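Local coordinates for protein shikimate kinase (PDB 2PT5) that catalyses, in all likelihood, the magnesium-dependent transfer of phosphate from ATP to the 3-hydroxyl group of shikimate, the fifth step of chorismate biosynthesis, at residues M1-L5 and L66-E70. Sequence-based numbering, arbitrary orientation.
Sequences MRIYL and LSEKE
Through R2 and Y4, which bond to S67 and K69, the start of the central strand of a P-loop kinase core meets the turn that follows helix 52-66. In this parallel sheet, of strand order 2-3-1-4-5, strand 2-6 runs beside strand 72-75, and segment 66-70 is the connection leading into that neighbour. M1, a selenomethionine here, uses its backbone N rather than its side chain: the amine bonds to the side chain of N71, while its approach to E70 O is doubtful, since that oxygen sits too close to M1 in the model. R2 has the largest share of the contact on the strand side. Its chain runs extended from CG to NE, long enough to cross from the strand to the type I turn L66 to K69, whose carbonyls supply acceptors for a cationic donor. NE reaches K69 O at 2.7 Å, with the oxygen lying 30° out of the guanidinium plane, and makes a weak second bond to S67 O at 2.8 Å. One N-H is thus shared between two carbonyls, and neither bond is straight (133° at K69 O). E70 CA covers one guanidinium face, while NH1 is held by R93 O next to strand 95-100, tying the turn to the other side of the strand. With an alanine here the carbonyls of S67 and K69 would probably lose the N-H they share, and R93 O its partner. Y4 has a ring nonpolar enough to pack on I74 and T96; with CG beside the backbone N (chi1 -57°), it carries the phenol end to the turn. S67 is small enough to sit buried there, its hydroxyl also bonded to L63 O in the last turn of helix 52-66. S67 OG lies in the ring plane at its edge and accepts the hydrogen bond from Y4 OH at 2.8 Å.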
loop_
_atom_site.group_PDB
_atom_site.type_symbol
_atom_site.label_atom_id
_atom_site.label_comp_id
_atom_site.label_asym_id
_atom_site.label_seq_id
_atom_site.Cartn_x
_atom_site.Cartn_y
_atom_site.Cartn_z
HETATM N N MSE A 1 6.890 -6.961 15.691
HETATM C CA MSE A 1 6.979 -5.712 14.888
HETATM C C MSE A 1 6.024 -5.745 13.709
HETATM O O MSE A 1 5.916 -6.750 13.009
HETATM C CB MSE A 1 8.396 -5.530 14.377
HETATM C CG MSE A 1 8.871 -6.711 13.577
HETATM SE SE MSE A 1 10.681 -6.472 13.036
HETATM C CE MSE A 1 11.055 -8.289 12.476
ATOM N N ARG A 2 5.326 -4.636 13.500
ATOM C CA ARG A 2 4.377 -4.518 12.404
ATOM C C ARG A 2 4.896 -3.462 11.445
ATOM O O ARG A 2 5.207 -2.346 11.855
ATOM C CB ARG A 2 2.997 -4.106 12.928
ATOM C CG ARG A 2 2.460 -5.013 14.022
ATOM C CD ARG A 2 1.010 -4.708 14.326
ATOM N NE ARG A 2 0.507 -5.508 15.439
ATOM C CZ ARG A 2 0.657 -5.192 16.721
ATOM N NH1 ARG A 2 1.300 -4.082 17.069
ATOM N NH2 ARG A 2 0.160 -5.985 17.654
ATOM N N ILE A 3 4.989 -3.818 10.170
ATOM C CA ILE A 3 5.484 -2.892 9.158
ATOM C C ILE A 3 4.445 -2.701 8.061
ATOM O O ILE A 3 4.042 -3.657 7.393
ATOM C CB ILE A 3 6.781 -3.417 8.531
ATOM C CG1 ILE A 3 7.858 -3.560 9.613
ATOM C CG2 ILE A 3 7.242 -2.478 7.425
ATOM C CD1 ILE A 3 9.065 -4.360 9.147
ATOM N N TYR A 4 4.015 -1.464 7.863
ATOM C CA TYR A 4 3.016 -1.196 6.839
ATOM C C TYR A 4 3.605 -0.519 5.618
ATOM O O TYR A 4 4.346 0.456 5.739
ATOM C CB TYR A 4 1.894 -0.326 7.410
ATOM C CG TYR A 4 1.219 -0.923 8.623
ATOM C CD1 TYR A 4 1.675 -0.639 9.909
ATOM C CD2 TYR A 4 0.125 -1.780 8.482
ATOM C CE1 TYR A 4 1.051 -1.196 11.035
ATOM C CE2 TYR A 4 -0.503 -2.344 9.598
ATOM C CZ TYR A 4 -0.037 -2.045 10.874
ATOM O OH TYR A 4 -0.660 -2.593 11.985
ATOM N N LEU A 5 3.270 -1.035 4.439
ATOM C CA LEU A 5 3.764 -0.446 3.199
ATOM C C LEU A 5 2.618 0.307 2.538
ATOM O O LEU A 5 1.542 -0.242 2.351
ATOM C CB LEU A 5 4.290 -1.528 2.254
ATOM C CG LEU A 5 5.406 -2.439 2.779
ATOM C CD1 LEU A 5 5.880 -3.332 1.643
ATOM C CD2 LEU A 5 6.559 -1.615 3.337
ATOM N N LEU A 66 -5.607 -8.225 10.460
ATOM C CA LEU A 66 -4.234 -8.600 10.120
ATOM C C LEU A 66 -3.255 -8.039 11.162
ATOM O O LEU A 66 -2.224 -8.652 11.468
ATOM C CB LEU A 66 -3.877 -8.054 8.727
ATOM C CG LEU A 66 -4.119 -8.901 7.464
ATOM C CD1 LEU A 66 -5.448 -9.626 7.510
ATOM C CD2 LEU A 66 -4.052 -7.988 6.244
ATOM N N SER A 67 -3.591 -6.869 11.699
ATOM C CA SER A 67 -2.761 -6.189 12.690
ATOM C C SER A 67 -2.807 -6.815 14.082
ATOM O O SER A 67 -2.195 -6.295 15.014
ATOM C CB SER A 67 -3.160 -4.719 12.786
ATOM O OG SER A 67 -2.965 -4.070 11.544
ATOM N N GLU A 68 -3.547 -7.909 14.236
ATOM C CA GLU A 68 -3.587 -8.577 15.530
ATOM C C GLU A 68 -2.242 -9.275 15.689
ATOM O O GLU A 68 -1.738 -9.435 16.803
ATOM C CB GLU A 68 -4.737 -9.585 15.598
ATOM C CG GLU A 68 -6.095 -8.922 15.806
ATOM C CD GLU A 68 -6.168 -8.136 17.110
ATOM O OE1 GLU A 68 -6.225 -8.773 18.181
ATOM O OE2 GLU A 68 -6.159 -6.884 17.066
ATOM N N LYS A 69 -1.652 -9.661 14.559
ATOM C CA LYS A 69 -0.345 -10.312 14.558
ATOM C C LYS A 69 0.669 -9.264 15.000
ATOM O O LYS A 69 0.587 -8.111 14.584
ATOM C CB LYS A 69 0.017 -10.794 13.150
ATOM C CG LYS A 69 -1.019 -11.706 12.498
ATOM C CD LYS A 69 -0.711 -11.899 11.015
ATOM C CE LYS A 69 -1.883 -12.524 10.265
ATOM N NZ LYS A 69 -2.115 -13.937 10.682
ATOM N N GLU A 70 1.618 -9.652 15.843
ATOM C CA GLU A 70 2.631 -8.706 16.303
ATOM C C GLU A 70 3.788 -8.558 15.318
ATOM O O GLU A 70 4.415 -7.508 15.240
ATOM C CB GLU A 70 3.171 -9.121 17.673
ATOM C CG GLU A 70 2.265 -8.755 18.831
ATOM C CD GLU A 70 2.789 -9.269 20.152
ATOM O OE1 GLU A 70 4.025 -9.403 20.288
ATOM O OE2 GLU A 70 1.966 -9.527 21.057
#